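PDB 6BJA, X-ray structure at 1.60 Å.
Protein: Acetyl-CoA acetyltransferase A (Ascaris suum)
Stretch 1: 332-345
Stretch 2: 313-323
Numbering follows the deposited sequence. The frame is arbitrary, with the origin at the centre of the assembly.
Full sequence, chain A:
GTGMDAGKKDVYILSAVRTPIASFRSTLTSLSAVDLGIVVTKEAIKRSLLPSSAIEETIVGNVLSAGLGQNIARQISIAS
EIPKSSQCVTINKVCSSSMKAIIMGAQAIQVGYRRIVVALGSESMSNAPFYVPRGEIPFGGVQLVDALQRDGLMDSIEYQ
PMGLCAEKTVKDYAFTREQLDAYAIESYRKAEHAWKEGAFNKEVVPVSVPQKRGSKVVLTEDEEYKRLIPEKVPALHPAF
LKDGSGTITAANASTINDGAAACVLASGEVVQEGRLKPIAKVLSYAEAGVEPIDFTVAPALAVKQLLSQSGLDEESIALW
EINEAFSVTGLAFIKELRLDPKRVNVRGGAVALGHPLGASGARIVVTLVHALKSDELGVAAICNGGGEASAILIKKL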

# COMPACT_ATOMS: atom_id res chain seq x y z
N ALA A 332 -25.33 12.93 -29.92
CA ALA A 332 -26.68 12.86 -29.36
C ALA A 332 -27.26 14.26 -29.19
O ALA A 332 -28.43 14.50 -29.45
CB ALA A 332 -26.67 12.11 -28.03
N PHE A 333 -26.42 15.18 -28.71
CA PHE A 333 -26.85 16.55 -28.47
C PHE A 333 -27.29 17.21 -29.77
O PHE A 333 -28.36 17.82 -29.84
CB PHE A 333 -25.67 17.29 -27.81
CG PHE A 333 -25.94 18.71 -27.39
CD1 PHE A 333 -26.62 18.98 -26.20
CD2 PHE A 333 -25.42 19.78 -28.12
CE1 PHE A 333 -26.81 20.30 -25.77
CE2 PHE A 333 -25.62 21.10 -27.70
CZ PHE A 333 -26.32 21.35 -26.53
N ILE A 334 -26.43 17.11 -30.79
CA ILE A 334 -26.68 17.69 -32.10
C ILE A 334 -27.95 17.11 -32.71
O ILE A 334 -28.78 17.84 -33.26
CB ILE A 334 -25.46 17.47 -33.00
CG1 ILE A 334 -24.29 18.31 -32.52
CG2 ILE A 334 -25.77 17.84 -34.45
CD1 ILE A 334 -22.99 17.94 -33.14
N LYS A 335 -28.11 15.80 -32.61
CA LYS A 335 -29.27 15.14 -33.19
C LYS A 335 -30.56 15.51 -32.48
O LYS A 335 -31.58 15.81 -33.11
CB LYS A 335 -29.09 13.61 -33.17
CG LYS A 335 -30.15 12.85 -33.97
CD LYS A 335 -29.98 13.22 -35.43
CE LYS A 335 -31.00 12.60 -36.35
NZ LYS A 335 -30.75 13.20 -37.70
N GLU A 336 -30.53 15.49 -31.16
CA GLU A 336 -31.73 15.76 -30.38
C GLU A 336 -32.24 17.19 -30.57
O GLU A 336 -33.44 17.42 -30.68
CB GLU A 336 -31.46 15.47 -28.91
CG GLU A 336 -32.69 15.58 -28.06
CD GLU A 336 -33.70 14.49 -28.33
OE1 GLU A 336 -33.31 13.40 -28.79
OE2 GLU A 336 -34.89 14.73 -28.05
N LEU A 337 -31.31 18.15 -30.62
CA LEU A 337 -31.67 19.55 -30.76
C LEU A 337 -31.72 20.03 -32.21
O LEU A 337 -32.02 21.20 -32.46
CB LEU A 337 -30.66 20.41 -30.00
CG LEU A 337 -30.72 20.17 -28.50
CD1 LEU A 337 -29.57 20.87 -27.82
CD2 LEU A 337 -32.04 20.64 -27.90
N ARG A 338 -31.42 19.12 -33.14
CA ARG A 338 -31.42 19.40 -34.59
C ARG A 338 -30.54 20.60 -34.92
O ARG A 338 -30.94 21.50 -35.66
CB ARG A 338 -32.84 19.62 -35.09
CG ARG A 338 -33.78 18.46 -34.82
CD ARG A 338 -35.18 18.77 -35.32
NE ARG A 338 -36.19 18.61 -34.27
CZ ARG A 338 -37.02 17.57 -34.16
NH1 ARG A 338 -36.99 16.57 -35.05
NH2 ARG A 338 -37.89 17.53 -33.17
N LEU A 339 -29.33 20.59 -34.37
CA LEU A 339 -28.37 21.65 -34.63
C LEU A 339 -27.54 21.49 -35.91
O LEU A 339 -27.31 20.40 -36.41
CB LEU A 339 -27.41 21.76 -33.44
CG LEU A 339 -28.08 21.93 -32.09
CD1 LEU A 339 -27.01 22.00 -30.97
CD2 LEU A 339 -29.02 23.13 -32.04
N ASP A 340 -27.08 22.62 -36.42
CA ASP A 340 -26.05 22.63 -37.45
C ASP A 340 -24.72 22.24 -36.81
O ASP A 340 -24.21 22.98 -35.95
CB ASP A 340 -25.97 24.01 -38.09
CG ASP A 340 -24.93 24.08 -39.19
OD1 ASP A 340 -24.15 23.13 -39.38
OD2 ASP A 340 -24.88 25.13 -39.86
N PRO A 341 -24.18 21.07 -37.18
CA PRO A 341 -22.92 20.63 -36.55
C PRO A 341 -21.79 21.64 -36.69
O PRO A 341 -20.85 21.64 -35.89
CB PRO A 341 -22.58 19.34 -37.30
CG PRO A 341 -23.82 18.92 -37.99
CD PRO A 341 -24.62 20.16 -38.25
N LYS A 342 -21.87 22.51 -37.69
CA LYS A 342 -20.79 23.43 -37.91
C LYS A 342 -20.80 24.57 -36.87
O LYS A 342 -19.85 25.35 -36.83
CB LYS A 342 -20.85 23.98 -39.33
CG LYS A 342 -20.54 22.92 -40.39
CD LYS A 342 -20.38 23.57 -41.77
CE LYS A 342 -20.44 22.56 -42.92
NZ LYS A 342 -19.43 21.48 -42.76
N ARG A 343 -21.84 24.63 -36.03
CA ARG A 343 -21.92 25.64 -34.95
C ARG A 343 -21.64 25.06 -33.59
O ARG A 343 -21.88 25.74 -32.58
CB ARG A 343 -23.30 26.27 -34.89
CG ARG A 343 -23.67 27.02 -36.14
CD ARG A 343 -25.05 27.64 -36.00
NE ARG A 343 -25.19 28.81 -36.87
CZ ARG A 343 -26.11 29.75 -36.71
NH1 ARG A 343 -26.99 29.67 -35.72
NH2 ARG A 343 -26.14 30.78 -37.55
N VAL A 344 -21.15 23.83 -33.58
CA VAL A 344 -20.96 23.09 -32.32
C VAL A 344 -19.48 22.74 -32.12
O VAL A 344 -18.83 22.16 -32.98
CB VAL A 344 -21.81 21.81 -32.28
CG1 VAL A 344 -21.64 21.09 -30.94
CG2 VAL A 344 -23.28 22.14 -32.50
N ASN A 345 -18.95 23.12 -30.96
CA ASN A 345 -17.55 22.87 -30.60
C ASN A 345 -16.61 23.27 -31.74
O ASN A 345 -15.84 22.45 -32.22
CB ASN A 345 -17.33 21.41 -30.23
CG ASN A 345 -18.12 21.00 -29.00
OD1 ASN A 345 -18.78 21.83 -28.38
ND2 ASN A 345 -18.06 19.72 -28.65
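Stretch 2 313-323: DEESIALWEIN

Trp320 is the centre of the contact. It lies in the strand 319-322 of stretch 2, is buried, and points its CA-to-CB bond toward stretch 1. Its side chain has chi1 near -57° (m) and chi2 near 84°. Leu339 covers one face of the indole: Leu339 CD1 lies 3.7 Å from the centroid of the Trp320 five-membered ring, almost on the ring normal. Leu339 CD2 also meets Trp320 CZ2 at 3.6 Å. Phe333 approaches the six-membered ring obliquely, with centroids 5.7 Å apart and planes at 73°. The closest atoms of this pair are Phe333 CZ and Trp320 CE3, at 3.7 Å. Leu337 adds a looser contact, CD1 to Trp320 CZ3 at 4.4 Å.

Ile322 continues the apolar surface two residues along the strand. Its side chain, chi1 t and chi2 p, also starts toward stretch 1. Ile322 CB sits over a face of the Phe333 ring, 4.0 Å from the ring centroid. Val344 packs beside both strand residues. Val344 CG1 is 3.6 Å from Ile322 CG2, and Val344 CG2 is 4.0 Å from Trp320 CB.

Phe333 and Leu337 are one helical turn apart, so both can face the strand. The axis of helix 332-337 passes 10.3 Å from that of strand 319-322, and their N-to-C directions differ by 133°. After the helix, Arg338 takes positive phi in a Schellman motif, with Leu339 N bonded to Ile334 O at 3.0 Å. The chain then passes through the short 3-10 segment 341-342 and returns to the strand at Arg343.

There the backbones join. Val344 and Trp320 form a single beta bridge, CA to CA 4.7 Å. Trp320 N donates to Arg343 O at 2.9 Å, and Asn345 N donates to Trp320 O at 2.9 Å. The two hydrogen bonds flank Val344 and use both backbone polar groups of Trp320. Pairing runs parallel: by CA atoms, Arg343 lies nearest Leu319, Val344 nearest Trp320 and Asn345 nearest Glu321.

Asn345 extends the pairing with its side chain. Ile322 N donates to Asn345 OD1 at 2.9 Å, and Asn345 ND2 donates to Ile322 O at 2.9 Å. The amide thus binds both backbone polar groups of Ile322, although Asn345 itself has phi and psi of 48° and 58°. Water 3 lies 2.7 Å from Glu321 OE1 and 3.2 Å from Asn345 OD1.

At the exposed edge, Arg343 extends along Ile317 and Ala318. Ala318 CA lies over one face of its guanidinium, and Arg343 NH1 is 3.1 Å from Ile317 O. The 3-10 segment 314-316 packs against the end of the helix and Leu339. Glu314 begins toward stretch 1; its CG is 3.6 Å from Leu337 O, and its CB is 3.9 Å from Leu339 CD2. The neighbouring Glu315 starts away, but its end comes nearer. Its OE2 lies 2.9 Å from water 1, which is 2.9 Å from Arg338 O. The two stretches together bury 742 Å².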

# COMPACT_ATOMS: atom_id res chain seq x y z
N ASP A 313 -35.22 30.03 -29.19
CA ASP A 313 -35.17 28.70 -29.77
C ASP A 313 -33.76 28.45 -30.24
O ASP A 313 -32.89 29.34 -30.15
CB ASP A 313 -36.19 28.54 -30.91
CG ASP A 313 -36.13 29.66 -31.91
OD1 ASP A 313 -35.02 30.17 -32.18
OD2 ASP A 313 -37.20 30.02 -32.44
N GLU A 314 -33.51 27.23 -30.69
CA GLU A 314 -32.18 26.79 -31.06
C GLU A 314 -31.52 27.70 -32.09
O GLU A 314 -30.31 27.92 -32.06
CB GLU A 314 -32.24 25.36 -31.61
CG GLU A 314 -32.50 24.29 -30.59
CD GLU A 314 -33.96 24.21 -30.13
OE1 GLU A 314 -34.82 24.92 -30.70
OE2 GLU A 314 -34.24 23.44 -29.20
N GLU A 315 -32.32 28.22 -33.02
CA GLU A 315 -31.79 29.05 -34.10
C GLU A 315 -31.25 30.40 -33.62
O GLU A 315 -30.46 31.04 -34.32
CB GLU A 315 -32.88 29.27 -35.15
CG GLU A 315 -33.18 28.04 -36.00
CD GLU A 315 -33.81 26.88 -35.23
OE1 GLU A 315 -34.59 27.12 -34.28
OE2 GLU A 315 -33.51 25.72 -35.59
N SER A 316 -31.68 30.83 -32.43
CA SER A 316 -31.22 32.07 -31.80
C SER A 316 -29.75 32.02 -31.41
O SER A 316 -29.15 33.05 -31.13
CB SER A 316 -32.02 32.36 -30.52
OG SER A 316 -33.42 32.24 -30.69
N ILE A 317 -29.21 30.81 -31.35
CA ILE A 317 -27.91 30.57 -30.71
C ILE A 317 -26.82 30.45 -31.77
O ILE A 317 -26.90 29.62 -32.67
CB ILE A 317 -27.95 29.29 -29.85
CG1 ILE A 317 -29.09 29.36 -28.83
CG2 ILE A 317 -26.60 29.00 -29.20
CD1 ILE A 317 -29.09 30.55 -27.88
N ALA A 318 -25.81 31.30 -31.67
CA ALA A 318 -24.74 31.32 -32.65
C ALA A 318 -23.79 30.14 -32.53
O ALA A 318 -23.38 29.55 -33.53
CB ALA A 318 -23.97 32.62 -32.55
N LEU A 319 -23.40 29.82 -31.30
CA LEU A 319 -22.42 28.78 -31.03
C LEU A 319 -22.81 27.96 -29.83
O LEU A 319 -23.39 28.47 -28.89
CB LEU A 319 -21.03 29.36 -30.77
CG LEU A 319 -20.31 30.00 -31.94
CD1 LEU A 319 -19.00 30.59 -31.40
CD2 LEU A 319 -20.04 29.03 -33.07
N TRP A 320 -22.40 26.70 -29.88
CA TRP A 320 -22.66 25.72 -28.83
C TRP A 320 -21.35 25.11 -28.38
O TRP A 320 -20.49 24.83 -29.20
CB TRP A 320 -23.58 24.60 -29.32
CG TRP A 320 -24.87 25.06 -29.83
CD1 TRP A 320 -25.13 25.52 -31.09
CD2 TRP A 320 -26.11 25.09 -29.12
NE1 TRP A 320 -26.45 25.86 -31.20
CE2 TRP A 320 -27.08 25.62 -30.01
CE3 TRP A 320 -26.49 24.77 -27.82
CZ2 TRP A 320 -28.41 25.78 -29.63
CZ3 TRP A 320 -27.81 24.94 -27.45
CH2 TRP A 320 -28.75 25.46 -28.35
N GLU A 321 -21.24 24.90 -27.06
CA GLU A 321 -20.23 24.01 -26.51
C GLU A 321 -20.94 22.88 -25.80
O GLU A 321 -21.67 23.14 -24.83
CB GLU A 321 -19.28 24.71 -25.54
CG GLU A 321 -18.26 25.60 -26.19
CD GLU A 321 -17.13 24.85 -26.88
OE1 GLU A 321 -16.61 23.86 -26.33
OE2 GLU A 321 -16.72 25.26 -27.98
N ILE A 322 -20.72 21.65 -26.25
CA ILE A 322 -21.22 20.46 -25.56
C ILE A 322 -20.01 19.66 -25.15
O ILE A 322 -19.21 19.26 -25.98
CB ILE A 322 -22.20 19.58 -26.43
CG1 ILE A 322 -22.56 18.28 -25.71
CG2 ILE A 322 -21.61 19.25 -27.79
CD1 ILE A 322 -23.32 18.48 -24.43
N ASN A 323 -19.82 19.46 -23.85
CA ASN A 323 -18.60 18.80 -23.44
C ASN A 323 -18.59 17.37 -23.95
O ASN A 323 -19.56 16.62 -23.76
CB ASN A 323 -18.41 18.83 -21.92
CG ASN A 323 -17.03 18.33 -21.50
OD1 ASN A 323 -16.90 17.39 -20.71
ND2 ASN A 323 -16.02 18.94 -22.04
O HOH W 1 -31.04 24.32 -35.17
O HOH W 2 -34.01 23.12 -33.76
O HOH W 3 -17.27 21.41 -25.56